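Local coordinates for 16S rRNA aminocarboxypropyltransferase (PDB 5APG), which probably transfers the aminocarboxypropyl group of S-adenosylmethionine to an N1-methylpseudouridine of 16S rRNA, the last step of a hypermodification made during ribosome biogenesis, at residues A[6-11]-A[67-72]; A[26-31]-A[130-135]; A[45-50]-A[78-83]; A[90-95]-A[106-111]. All coordinates share one frame; numbering follows the deposited sequence.

Contact 1: A[6-11]-A[67-72]; sequences FIYRLP and SLIDCS. With EEM ([(3S)-3-amino-4-hydroxy-4-oxo-butyl]-[[(2S,3S,4R,5R)-5-(6-aminopurin-9-yl)-3,4-dihydroxy-oxolan-2-yl]methyl]-methyl-selanium), chain D.
Asp70 carries the main side-chain contact here. Its OD2 takes a salt bridge from Arg9 NH1 at 3.1 Å. OD2 lies in the plane of the guanidinium, at its edge, and NH1 meets it nearly along the C-O axis. Both side chains have CG anti to the backbone N (chi1 176° for Arg9, 177° for Asp70), so they run side by side and point the same way. The Arg9 chain bends at its third torsion to bring NH1 round to the carboxylate. On the same face, Ile7 CG2 packs on Asp70 CB at 3.8 Å. Each carboxylate oxygen has a further partner: Asn18 ND2 for OD2 and Thr112 OG1 for OD1. Residues 6-9 and 67-70 are adjacent parallel strands of the five-stranded parallel sheet, part of this SPOUT-fold enzyme. Their ladder starts with Leu68 N to Phe6 O and Tyr8 N to Leu68 O. Asp70 N to Tyr8 O follows at 2.7 Å, and Leu10 N to Asp70 O closes it at 2.8 Å, nearly along the C=O axis. On the face of Tyr8 and Ile69, Ile69 CG2 sits at the edge of the Tyr8 ring, 4.2 Å from CD2. Helix 73-83 packs against Ile69 there. The Ile69 carbonyl oxygen accepts from ribose O3' of the selenium analogue of S-adenosylmethionine at 2.7 Å, and weakly from O2'. Further on, Cys71 O lies 2.9 Å from CG of the ligand.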
# COMPACT_ATOMS: atom_id res chain seq x y z
N PHE A 6 -2.00 9.44 -6.54
CA PHE A 6 -0.85 9.86 -7.33
C PHE A 6 0.31 8.89 -7.15
O PHE A 6 0.63 8.51 -6.02
CB PHE A 6 -0.41 11.27 -6.94
CG PHE A 6 -1.48 12.31 -7.11
CD1 PHE A 6 -2.40 12.56 -6.10
CD2 PHE A 6 -1.57 13.04 -8.28
CE1 PHE A 6 -3.39 13.51 -6.26
CE2 PHE A 6 -2.56 14.00 -8.45
CZ PHE A 6 -3.47 14.24 -7.43
N ILE A 7 0.92 8.49 -8.26
CA ILE A 7 2.00 7.52 -8.22
C ILE A 7 3.25 8.02 -8.93
O ILE A 7 3.20 8.45 -10.08
CB ILE A 7 1.58 6.18 -8.86
CG1 ILE A 7 0.38 5.57 -8.13
CG2 ILE A 7 2.75 5.19 -8.87
CD1 ILE A 7 -0.19 4.33 -8.81
N TYR A 8 4.38 7.98 -8.23
CA TYR A 8 5.66 8.13 -8.90
C TYR A 8 6.22 6.75 -9.15
O TYR A 8 6.39 5.96 -8.22
CB TYR A 8 6.65 8.97 -8.09
CG TYR A 8 8.04 8.93 -8.70
CD1 TYR A 8 8.30 9.55 -9.91
CD2 TYR A 8 9.07 8.24 -8.08
CE1 TYR A 8 9.55 9.51 -10.48
CE2 TYR A 8 10.33 8.19 -8.65
CZ TYR A 8 10.57 8.83 -9.85
OH TYR A 8 11.82 8.78 -10.41
N ARG A 9 6.50 6.45 -10.42
CA ARG A 9 6.98 5.13 -10.78
C ARG A 9 8.44 5.16 -11.20
O ARG A 9 8.83 5.92 -12.09
CB ARG A 9 6.12 4.54 -11.90
CG ARG A 9 6.61 3.20 -12.41
CD ARG A 9 5.60 2.57 -13.36
NE ARG A 9 6.26 1.83 -14.43
CZ ARG A 9 6.80 0.63 -14.29
NH1 ARG A 9 6.76 0.02 -13.11
NH2 ARG A 9 7.37 0.03 -15.32
N LEU A 10 9.26 4.34 -10.55
CA LEU A 10 10.61 4.09 -11.02
C LEU A 10 10.56 3.07 -12.15
O LEU A 10 10.26 1.90 -11.91
CB LEU A 10 11.51 3.60 -9.89
CG LEU A 10 12.15 4.67 -9.00
CD1 LEU A 10 12.92 4.01 -7.88
CD2 LEU A 10 13.07 5.56 -9.83
N PRO A 11 10.83 3.52 -13.38
CA PRO A 11 10.70 2.64 -14.56
C PRO A 11 11.75 1.53 -14.58
O PRO A 11 12.71 1.60 -15.35
CB PRO A 11 10.90 3.61 -15.73
CG PRO A 11 11.76 4.70 -15.17
CD PRO A 11 11.35 4.85 -13.73
N SER A 67 -0.68 9.32 -2.07
CA SER A 67 0.52 9.18 -2.89
C SER A 67 1.18 7.82 -2.68
O SER A 67 1.09 7.23 -1.61
CB SER A 67 1.52 10.29 -2.57
OG SER A 67 0.97 11.57 -2.86
N LEU A 68 1.85 7.34 -3.73
CA LEU A 68 2.65 6.12 -3.63
C LEU A 68 3.87 6.21 -4.54
O LEU A 68 3.85 6.88 -5.57
CB LEU A 68 1.84 4.87 -4.03
CG LEU A 68 0.64 4.37 -3.23
CD1 LEU A 68 -0.64 5.11 -3.61
CD2 LEU A 68 0.48 2.87 -3.45
N ILE A 69 4.92 5.51 -4.14
CA ILE A 69 6.06 5.29 -5.03
C ILE A 69 6.02 3.84 -5.50
O ILE A 69 5.99 2.92 -4.69
CB ILE A 69 7.40 5.58 -4.33
CG1 ILE A 69 7.50 7.07 -3.97
CG2 ILE A 69 8.56 5.18 -5.23
CD1 ILE A 69 8.63 7.39 -2.99
N ASP A 70 5.99 3.65 -6.81
CA ASP A 70 6.04 2.30 -7.37
C ASP A 70 7.47 1.99 -7.82
O ASP A 70 8.03 2.67 -8.68
CB ASP A 70 5.07 2.16 -8.54
CG ASP A 70 5.15 0.79 -9.20
OD1 ASP A 70 4.49 -0.15 -8.70
OD2 ASP A 70 5.86 0.64 -10.21
N CYS A 71 8.05 0.95 -7.23
CA CYS A 71 9.41 0.54 -7.55
C CYS A 71 9.53 -0.95 -7.28
O CYS A 71 8.57 -1.56 -6.86
CB CYS A 71 10.43 1.33 -6.72
SG CYS A 71 10.26 1.10 -4.93
N SER A 72 10.69 -1.54 -7.51
CA SER A 72 10.88 -2.94 -7.15
C SER A 72 11.00 -3.05 -5.64
O SER A 72 11.44 -2.11 -4.98
CB SER A 72 12.11 -3.52 -7.84
OG SER A 72 13.30 -2.99 -7.26
C2 EEM D . 2.75 0.37 2.75
N3 EEM D . 2.79 0.43 1.46
C4 EEM D . 2.85 -0.68 0.75
C1' EEM D . 2.81 0.04 -1.67
C2' EEM D . 4.13 0.85 -1.60
C3' EEM D . 4.96 0.14 -2.46
C4' EEM D . 4.24 -0.37 -3.47
C5' EEM D . 4.65 -1.73 -3.91
O EEM D . 2.60 -4.04 -8.07
C EEM D . 3.63 -4.32 -8.63
OXT EEM D . 3.67 -4.38 -9.84
CA EEM D . 4.89 -4.55 -7.83
N EEM D . 5.90 -5.06 -8.73
CB EEM D . 5.28 -3.20 -7.24
CG EEM D . 6.31 -3.27 -6.13
SE EEM D . 6.25 -1.63 -5.02
CE EEM D . 7.73 -1.62 -3.77
O4' EEM D . 2.82 -0.59 -2.77
O3' EEM D . 6.17 0.91 -2.84
O2' EEM D . 3.76 2.08 -2.23
N9 EEM D . 2.90 -0.96 -0.57
C8 EEM D . 2.94 -2.27 -0.67
N7 EEM D . 2.93 -2.85 0.51
C5 EEM D . 2.87 -1.88 1.44
N1 EEM D . 2.77 -0.74 3.46
C6 EEM D . 2.83 -1.89 2.86
N6 EEM D . 2.87 -3.09 3.59

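Contact 2: A[26-31]-A[130-135]; sequences FGFAQL and MEVLRL
Two CH-pi contacts and apolar packing around Phe28 and Leu135 make this interface. Val132 CG2 sits over one face of the Phe28 ring, off its centre toward the rim, and comes within 3.5 Å of CD1. Leu135 CD2 sits over the centre of one face of the Phe26 ring, 3.8 Å from the centroid. Both phenylalanines have CG anti to the carbonyl carbon (chi1 -79° for Phe26, -73° for Phe28). Their rings slide past Leu135 and Val132 respectively, in opposite directions. Between them Gly27, with positive phi, closes helix 19-25 in a Schellman motif. The chain then turns into edge strand 30-32. The partner is the C-terminal end of helix 126-133, so the contact joins two helix ends at the protein surface. Leu135 adds apolar packing and forks between the rings: CD1 meets Phe28 tip to tip, 3.6 Å from CE2, while CD2 serves Phe26. Separately, the ring tip meets backbone, with Phe28 CZ 3.6 Å from the Glu131 carbonyl oxygen. An alanine in place of Phe28 would remove the ring over Val132 and the tip contact with Leu135, and would probably loosen the helix end from the turn. Behind the contact, Leu23 of helix 19-25 touches both Phe28 and Val132. Ile113 of helix 112-122 touches Val132 and Leu135.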
# COMPACT_ATOMS: atom_id res chain seq x y z
N PHE A 26 -6.46 2.57 -16.32
CA PHE A 26 -7.91 2.62 -16.12
C PHE A 26 -8.37 3.86 -15.36
O PHE A 26 -9.54 4.00 -15.04
CB PHE A 26 -8.40 1.35 -15.39
CG PHE A 26 -8.52 0.16 -16.29
CD1 PHE A 26 -9.69 -0.08 -17.00
CD2 PHE A 26 -7.46 -0.72 -16.45
CE1 PHE A 26 -9.81 -1.17 -17.84
CE2 PHE A 26 -7.57 -1.82 -17.29
CZ PHE A 26 -8.75 -2.04 -17.99
N GLY A 27 -7.44 4.77 -15.08
CA GLY A 27 -7.78 6.05 -14.49
C GLY A 27 -8.04 6.09 -12.99
O GLY A 27 -8.59 7.07 -12.49
N PHE A 28 -7.65 5.04 -12.27
CA PHE A 28 -7.75 5.04 -10.81
C PHE A 28 -6.68 5.91 -10.16
O PHE A 28 -6.81 6.32 -9.01
CB PHE A 28 -7.64 3.62 -10.25
CG PHE A 28 -8.85 2.76 -10.50
CD1 PHE A 28 -10.04 3.03 -9.85
CD2 PHE A 28 -8.79 1.68 -11.36
CE1 PHE A 28 -11.16 2.23 -10.06
CE2 PHE A 28 -9.89 0.88 -11.58
CZ PHE A 28 -11.08 1.15 -10.93
N ALA A 29 -5.61 6.16 -10.90
CA ALA A 29 -4.50 6.95 -10.40
C ALA A 29 -3.82 7.65 -11.56
O ALA A 29 -4.04 7.29 -12.72
CB ALA A 29 -3.51 6.07 -9.65
N GLN A 30 -3.00 8.64 -11.26
CA GLN A 30 -2.24 9.30 -12.30
C GLN A 30 -0.75 9.28 -11.97
O GLN A 30 -0.35 9.41 -10.81
CB GLN A 30 -2.75 10.74 -12.51
CG GLN A 30 -2.02 11.82 -11.74
CD GLN A 30 -2.44 13.21 -12.17
OE1 GLN A 30 -3.56 13.42 -12.64
NE2 GLN A 30 -1.54 14.18 -12.02
N LEU A 31 0.07 9.07 -12.99
CA LEU A 31 1.52 9.13 -12.82
C LEU A 31 2.00 10.57 -12.73
O LEU A 31 1.45 11.46 -13.38
CB LEU A 31 2.23 8.43 -13.99
CG LEU A 31 2.21 6.90 -14.05
CD1 LEU A 31 3.07 6.42 -15.21
CD2 LEU A 31 2.68 6.30 -12.75
N MSE A 130 -12.89 -2.39 -4.19
CA MSE A 130 -13.31 -3.55 -4.97
C MSE A 130 -13.22 -3.29 -6.48
O MSE A 130 -12.82 -4.16 -7.25
CB MSE A 130 -14.73 -3.98 -4.59
CG MSE A 130 -15.21 -5.23 -5.34
SE MSE A 130 -14.07 -6.76 -4.89
CE MSE A 130 -14.59 -6.95 -3.02
N GLU A 131 -13.62 -2.09 -6.90
CA GLU A 131 -13.51 -1.70 -8.31
C GLU A 131 -12.07 -1.78 -8.79
O GLU A 131 -11.79 -2.21 -9.91
CB GLU A 131 -14.06 -0.29 -8.52
CG GLU A 131 -15.56 -0.18 -8.31
CD GLU A 131 -16.02 1.26 -8.18
OE1 GLU A 131 -15.19 2.19 -8.28
OE2 GLU A 131 -17.23 1.46 -7.98
N VAL A 132 -11.15 -1.36 -7.93
CA VAL A 132 -9.72 -1.43 -8.20
C VAL A 132 -9.24 -2.89 -8.29
O VAL A 132 -8.57 -3.27 -9.24
CB VAL A 132 -8.93 -0.68 -7.11
CG1 VAL A 132 -7.50 -1.14 -7.06
CG2 VAL A 132 -9.01 0.83 -7.32
N LEU A 133 -9.61 -3.70 -7.30
CA LEU A 133 -9.16 -5.09 -7.25
C LEU A 133 -9.70 -5.94 -8.40
O LEU A 133 -9.05 -6.89 -8.84
CB LEU A 133 -9.56 -5.73 -5.92
CG LEU A 133 -8.77 -5.24 -4.71
CD1 LEU A 133 -9.42 -5.73 -3.42
CD2 LEU A 133 -7.32 -5.67 -4.79
N ARG A 134 -10.88 -5.59 -8.90
CA ARG A 134 -11.49 -6.36 -9.97
C ARG A 134 -10.70 -6.25 -11.29
O ARG A 134 -10.98 -6.98 -12.24
CB ARG A 134 -12.95 -5.93 -10.16
CG ARG A 134 -13.87 -6.50 -9.08
CD ARG A 134 -15.31 -6.04 -9.23
NE ARG A 134 -15.91 -6.50 -10.48
CZ ARG A 134 -17.13 -6.18 -10.89
NH1 ARG A 134 -17.90 -5.40 -10.13
NH2 ARG A 134 -17.59 -6.64 -12.04
N LEU A 135 -9.70 -5.38 -11.33
CA LEU A 135 -8.80 -5.31 -12.49
C LEU A 135 -7.96 -6.58 -12.67
O LEU A 135 -7.38 -6.79 -13.73
CB LEU A 135 -7.87 -4.10 -12.37
CG LEU A 135 -8.52 -2.72 -12.54
CD1 LEU A 135 -7.46 -1.62 -12.46
CD2 LEU A 135 -9.29 -2.65 -13.85

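Contact 3: A[45-50]-A[78-83]; sequences LDPTVK and DVHTKF. With EEM ([(3S)-3-amino-4-hydroxy-4-oxo-butyl]-[[(2S,3S,4R,5R)-5-(6-aminopurin-9-yl)-3,4-dihydroxy-oxolan-2-yl]methyl]-methyl-selanium), chain D.
Leu45 ends its strand beside the cofactor analogue, with CB 3.7 Å from adenine N3. Its carbonyl oxygen accepts from a water at 2.6 Å. The same water is hydrogen-bonded to His80 NE2, in the plane of the ring, and to ribose O2'. Asp46 comes next, with CG anti to the backbone N (chi1 -176°). This sets the carboxylate beside its own carbonyl carbon, where OD1 meets Thr48. OD1 takes two bonds: Thr48 OG1 on its syn lone pair at 2.5 Å, and Thr48 N from above the carboxylate plane, which makes an Asx turn. OD1 also lies 3.5 Å from His80 CB, while OD2 pairs with Arg90. An alanine in place of Asp46 would lose these bonds and the salt bridge, and would probably loosen the turn that presents Pro47 and Thr48. Pro47 places CD over the centre of the His80 ring, 3.9 Å from the centroid, a CH-pi contact, and its CB packs on the adenine. Thr48 CG2 packs on His80 CB at 3.8 Å. His80 ND1 is hydrogen-bonded to Ala76 O one helical turn back, which implies a proton on ND1. If the ring is neutral, NE2 would accept from the water; its charge is not settled, and any pull from Asp46 is probably weakened by Arg90.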
# COMPACT_ATOMS: atom_id res chain seq x y z
N LEU A 45 1.85 6.15 1.15
CA LEU A 45 2.10 4.80 1.62
C LEU A 45 3.60 4.61 1.66
O LEU A 45 4.32 5.04 0.75
CB LEU A 45 1.42 3.77 0.72
CG LEU A 45 -0.11 3.82 0.69
CD1 LEU A 45 -0.67 2.63 -0.07
CD2 LEU A 45 -0.70 3.88 2.09
N ASP A 46 4.08 3.99 2.73
CA ASP A 46 5.50 3.82 2.94
C ASP A 46 5.69 2.60 3.83
O ASP A 46 5.44 2.67 5.03
CB ASP A 46 6.11 5.08 3.58
CG ASP A 46 7.62 5.00 3.73
OD1 ASP A 46 8.20 3.89 3.72
OD2 ASP A 46 8.24 6.07 3.87
N PRO A 47 6.14 1.49 3.24
CA PRO A 47 6.32 0.25 4.00
C PRO A 47 7.49 0.29 4.99
O PRO A 47 7.60 -0.62 5.80
CB PRO A 47 6.57 -0.79 2.90
CG PRO A 47 7.25 -0.02 1.82
CD PRO A 47 6.58 1.34 1.84
N THR A 48 8.32 1.34 4.93
CA THR A 48 9.50 1.41 5.80
C THR A 48 9.26 2.12 7.12
O THR A 48 10.11 2.08 8.01
CB THR A 48 10.68 2.13 5.10
OG1 THR A 48 10.38 3.53 4.96
CG2 THR A 48 10.95 1.52 3.72
N VAL A 49 8.12 2.80 7.26
CA VAL A 49 7.81 3.47 8.53
C VAL A 49 6.98 2.53 9.41
O VAL A 49 6.51 1.49 8.94
CB VAL A 49 7.05 4.79 8.33
CG1 VAL A 49 7.86 5.75 7.46
CG2 VAL A 49 5.67 4.55 7.72
N LYS A 50 6.82 2.88 10.68
CA LYS A 50 6.15 2.00 11.63
C LYS A 50 4.72 2.44 11.94
O LYS A 50 3.98 1.73 12.62
CB LYS A 50 6.95 1.92 12.93
CG LYS A 50 8.36 1.39 12.75
CD LYS A 50 8.34 0.01 12.11
CE LYS A 50 9.75 -0.48 11.80
NZ LYS A 50 10.24 0.07 10.50
N ASP A 78 15.60 1.43 0.18
CA ASP A 78 16.52 2.50 -0.18
C ASP A 78 15.78 3.74 -0.69
O ASP A 78 16.10 4.86 -0.30
CB ASP A 78 17.52 2.02 -1.23
CG ASP A 78 18.55 3.07 -1.57
OD1 ASP A 78 19.46 3.29 -0.74
OD2 ASP A 78 18.46 3.67 -2.66
N VAL A 79 14.80 3.53 -1.55
CA VAL A 79 14.07 4.64 -2.17
C VAL A 79 13.24 5.42 -1.15
O VAL A 79 13.31 6.65 -1.10
CB VAL A 79 13.15 4.14 -3.30
CG1 VAL A 79 12.19 5.24 -3.73
CG2 VAL A 79 13.99 3.64 -4.47
N HIS A 80 12.47 4.71 -0.33
CA HIS A 80 11.61 5.38 0.64
C HIS A 80 12.41 6.06 1.75
O HIS A 80 12.03 7.13 2.22
CB HIS A 80 10.62 4.39 1.26
CG HIS A 80 9.51 4.00 0.33
ND1 HIS A 80 9.62 2.98 -0.58
CD2 HIS A 80 8.26 4.51 0.17
CE1 HIS A 80 8.49 2.87 -1.26
NE2 HIS A 80 7.65 3.79 -0.82
N THR A 81 13.52 5.46 2.17
CA THR A 81 14.28 6.02 3.28
C THR A 81 15.07 7.26 2.86
O THR A 81 15.28 8.17 3.66
CB THR A 81 15.25 4.99 3.89
OG1 THR A 81 16.12 4.47 2.87
CG2 THR A 81 14.48 3.84 4.53
N LYS A 82 15.49 7.31 1.60
CA LYS A 82 16.38 8.38 1.16
C LYS A 82 15.68 9.56 0.48
O LYS A 82 16.24 10.65 0.44
CB LYS A 82 17.46 7.82 0.23
CG LYS A 82 18.43 6.86 0.90
CD LYS A 82 19.78 6.82 0.19
CE LYS A 82 19.65 6.45 -1.27
NZ LYS A 82 20.97 6.11 -1.87
N PHE A 83 14.47 9.36 -0.04
CA PHE A 83 13.89 10.40 -0.89
C PHE A 83 12.56 11.02 -0.44
O PHE A 83 12.04 11.90 -1.12
CB PHE A 83 13.73 9.86 -2.31
CG PHE A 83 15.03 9.45 -2.95
CD1 PHE A 83 15.86 10.40 -3.53
CD2 PHE A 83 15.42 8.12 -2.98
CE1 PHE A 83 17.05 10.04 -4.12
CE2 PHE A 83 16.62 7.75 -3.57
CZ PHE A 83 17.43 8.71 -4.14
C2 EEM D . 2.75 0.37 2.75
N3 EEM D . 2.79 0.43 1.46
C4 EEM D . 2.85 -0.68 0.75
C1' EEM D . 2.81 0.04 -1.67
C2' EEM D . 4.13 0.85 -1.60
C3' EEM D . 4.96 0.14 -2.46
C4' EEM D . 4.24 -0.37 -3.47
C5' EEM D . 4.65 -1.73 -3.91
O EEM D . 2.60 -4.04 -8.07
C EEM D . 3.63 -4.32 -8.63
OXT EEM D . 3.67 -4.38 -9.84
CA EEM D . 4.89 -4.55 -7.83
N EEM D . 5.90 -5.06 -8.73
CB EEM D . 5.28 -3.20 -7.24
CG EEM D . 6.31 -3.27 -6.13
SE EEM D . 6.25 -1.63 -5.02
CE EEM D . 7.73 -1.62 -3.77
O4' EEM D . 2.82 -0.59 -2.77
O3' EEM D . 6.17 0.91 -2.84
O2' EEM D . 3.76 2.08 -2.23
N9 EEM D . 2.90 -0.96 -0.57
C8 EEM D . 2.94 -2.27 -0.67
N7 EEM D . 2.93 -2.85 0.51
C5 EEM D . 2.87 -1.88 1.44
N1 EEM D . 2.77 -0.74 3.46
C6 EEM D . 2.83 -1.89 2.86
N6 EEM D . 2.87 -3.09 3.59
O HOH W 1 5.11 4.27 -1.60

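Contact 4: A[90-95]-A[106-111]; sequences RRRLPL and KPYILS. With EEM ([(3S)-3-amino-4-hydroxy-4-oxo-butyl]-[[(2S,3S,4R,5R)-5-(6-aminopurin-9-yl)-3,4-dihydroxy-oxolan-2-yl]methyl]-methyl-selanium), chain D.
This is a buried contact between two loop segments that help line the adenine site. Residues 92-95 leave the edge strand 89-91, and residues 106-111 lead into helix 112-122. The ten residues between them contain no helix or strand. Two backbone groups read the adenine edge, one from each segment. Leu93 N donates to N1 at 3.1 Å in a nearly straight bond of 167°. The exocyclic N6 donates to Tyr108 O at 2.9 Å. Tyr108 has positive phi (75°), and its CG is anti to the backbone N, so the ring swings back toward residues 92-95. N6 then lies over one face of this ring, offset toward the rim and 3.2 Å from CE1. The ring's edge meets Leu93 O. Its hydroxyl rests against the extended Arg92 chain, with OH 3.4 Å from CB and as far from CD, and is hydrogen-bonded to Pro47 O. The guanidinium, 64° from the ring plane, pairs with Glu161, and its NH1 also donates to Leu93 O from above the carbonyl plane. Leu95 CD1 reaches across to Tyr108 CB at 3.7 Å and also touches Pro107 CB. Leu93 CD1 meets Leu110 CD1 at 3.8 Å. The Leu93 side chain also packs on the adenine, and Leu110 CB lies beside N7. Ser111 N-caps the following helix, and its CB is close to a ligand carboxylate oxygen. An N-H directed at N1 and a carbonyl facing N6 match the acceptor and donor of adenine, so the backbone would probably favour adenine over a base with a different edge.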
# COMPACT_ATOMS: atom_id res chain seq x y z
N ARG A 90 3.44 10.01 6.29
CA ARG A 90 3.93 8.69 5.93
C ARG A 90 3.27 7.60 6.77
O ARG A 90 3.32 7.65 8.00
CB ARG A 90 5.46 8.63 6.10
CG ARG A 90 6.20 9.67 5.27
CD ARG A 90 7.68 9.75 5.67
NE ARG A 90 8.42 8.56 5.28
CZ ARG A 90 9.73 8.41 5.46
NH1 ARG A 90 10.44 9.39 6.01
NH2 ARG A 90 10.34 7.29 5.08
N ARG A 91 2.66 6.63 6.10
CA ARG A 91 1.96 5.55 6.78
C ARG A 91 2.24 4.19 6.13
O ARG A 91 2.17 4.06 4.91
CB ARG A 91 0.45 5.80 6.79
CG ARG A 91 0.00 7.03 7.58
CD ARG A 91 0.30 6.88 9.08
NE ARG A 91 -0.21 8.00 9.87
CZ ARG A 91 0.48 9.10 10.16
NH1 ARG A 91 1.74 9.23 9.74
NH2 ARG A 91 -0.08 10.06 10.88
N ARG A 92 2.57 3.19 6.95
CA ARG A 92 2.61 1.83 6.44
C ARG A 92 1.19 1.29 6.45
O ARG A 92 0.31 1.85 7.11
CB ARG A 92 3.53 0.92 7.27
CG ARG A 92 3.06 0.67 8.71
CD ARG A 92 3.88 -0.46 9.34
NE ARG A 92 3.53 -0.74 10.74
CZ ARG A 92 2.57 -1.57 11.13
NH1 ARG A 92 1.81 -2.19 10.23
NH2 ARG A 92 2.34 -1.76 12.43
N LEU A 93 0.95 0.21 5.72
CA LEU A 93 -0.32 -0.47 5.84
C LEU A 93 -0.27 -1.39 7.04
O LEU A 93 0.79 -1.93 7.36
CB LEU A 93 -0.65 -1.26 4.58
CG LEU A 93 -1.03 -0.42 3.36
CD1 LEU A 93 -1.06 -1.30 2.14
CD2 LEU A 93 -2.38 0.26 3.58
N PRO A 94 -1.40 -1.56 7.73
CA PRO A 94 -1.49 -2.62 8.73
C PRO A 94 -1.27 -3.97 8.06
O PRO A 94 -1.44 -4.09 6.84
CB PRO A 94 -2.92 -2.49 9.28
CG PRO A 94 -3.65 -1.68 8.28
CD PRO A 94 -2.65 -0.78 7.64
N LEU A 95 -0.90 -4.97 8.86
CA LEU A 95 -0.45 -6.25 8.33
C LEU A 95 -1.54 -6.99 7.57
O LEU A 95 -2.61 -7.28 8.12
CB LEU A 95 0.08 -7.12 9.47
CG LEU A 95 0.74 -8.41 8.99
CD1 LEU A 95 2.03 -8.10 8.24
CD2 LEU A 95 1.01 -9.32 10.16
N LYS A 106 1.68 -14.69 1.71
CA LYS A 106 2.76 -14.11 2.51
C LYS A 106 2.40 -12.72 3.03
O LYS A 106 1.77 -11.93 2.33
CB LYS A 106 4.05 -14.06 1.71
CG LYS A 106 4.49 -15.43 1.18
CD LYS A 106 5.91 -15.41 0.65
CE LYS A 106 6.91 -15.67 1.77
NZ LYS A 106 8.32 -15.49 1.31
N PRO A 107 2.82 -12.41 4.27
CA PRO A 107 2.45 -11.16 4.95
C PRO A 107 3.18 -9.91 4.46
O PRO A 107 4.34 -9.98 4.05
CB PRO A 107 2.82 -11.45 6.41
CG PRO A 107 3.94 -12.42 6.32
CD PRO A 107 3.59 -13.30 5.15
N TYR A 108 2.45 -8.79 4.49
CA TYR A 108 3.00 -7.43 4.41
C TYR A 108 3.46 -6.98 3.03
O TYR A 108 3.25 -5.82 2.65
CB TYR A 108 4.16 -7.26 5.39
CG TYR A 108 4.49 -5.82 5.69
CD1 TYR A 108 3.56 -4.99 6.31
CD2 TYR A 108 5.73 -5.27 5.36
CE1 TYR A 108 3.84 -3.67 6.60
CE2 TYR A 108 6.02 -3.94 5.65
CZ TYR A 108 5.07 -3.15 6.26
OH TYR A 108 5.35 -1.84 6.55
N ILE A 109 4.10 -7.86 2.27
CA ILE A 109 4.68 -7.47 0.99
C ILE A 109 3.62 -7.51 -0.11
O ILE A 109 3.42 -8.54 -0.75
CB ILE A 109 5.86 -8.39 0.62
CG1 ILE A 109 6.90 -8.42 1.75
CG2 ILE A 109 6.50 -7.94 -0.69
CD1 ILE A 109 7.44 -7.05 2.14
N LEU A 110 2.96 -6.37 -0.33
CA LEU A 110 1.83 -6.32 -1.26
C LEU A 110 2.21 -5.71 -2.61
O LEU A 110 3.17 -4.95 -2.70
CB LEU A 110 0.68 -5.50 -0.65
CG LEU A 110 0.26 -5.89 0.77
CD1 LEU A 110 -0.91 -5.02 1.23
CD2 LEU A 110 -0.11 -7.37 0.85
N SER A 111 1.45 -6.05 -3.64
CA SER A 111 1.56 -5.35 -4.91
C SER A 111 1.04 -3.93 -4.74
O SER A 111 0.33 -3.63 -3.79
CB SER A 111 0.78 -6.08 -6.01
OG SER A 111 -0.62 -5.99 -5.80
C2 EEM D . 2.75 0.37 2.75
N3 EEM D . 2.79 0.43 1.46
C4 EEM D . 2.85 -0.68 0.75
C1' EEM D . 2.81 0.04 -1.67
C2' EEM D . 4.13 0.85 -1.60
C3' EEM D . 4.96 0.14 -2.46
C4' EEM D . 4.24 -0.37 -3.47
C5' EEM D . 4.65 -1.73 -3.91
O EEM D . 2.60 -4.04 -8.07
C EEM D . 3.63 -4.32 -8.63
OXT EEM D . 3.67 -4.38 -9.84
CA EEM D . 4.89 -4.55 -7.83
N EEM D . 5.90 -5.06 -8.73
CB EEM D . 5.28 -3.20 -7.24
CG EEM D . 6.31 -3.27 -6.13
SE EEM D . 6.25 -1.63 -5.02
CE EEM D . 7.73 -1.62 -3.77
O4' EEM D . 2.82 -0.59 -2.77
O3' EEM D . 6.17 0.91 -2.84
O2' EEM D . 3.76 2.08 -2.23
N9 EEM D . 2.90 -0.96 -0.57
C8 EEM D . 2.94 -2.27 -0.67
N7 EEM D . 2.93 -2.85 0.51
C5 EEM D . 2.87 -1.88 1.44
N1 EEM D . 2.77 -0.74 3.46
C6 EEM D . 2.83 -1.89 2.86
N6 EEM D . 2.87 -3.09 3.59

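Contacts 1, 3 and 4 surround one cofactor analogue; contact 2 lies apart, with Val132 about 11 Å from it, side chain to ligand. Contact 1 serves the ribose and amino acid chain, contact 3 holds a water at the ribose and also touches the adenine, and contact 4 hydrogen-bonds the adenine edge. Contacts 1 and 3 join where Leu45 N lies 3.1 Å from Ser67 O, a probable hydrogen bond between neighbouring strands. Contacts 3 and 4 share the salt bridge of Asp46 OD2 with Arg90 NH2 at 2.7 Å. Contacts 1 and 4 do not touch; about 6 Å separates their nearest atoms. Contact 2 meets contact 1 through the sheet, with Ile7 N 3.0 Å from Gln30 O.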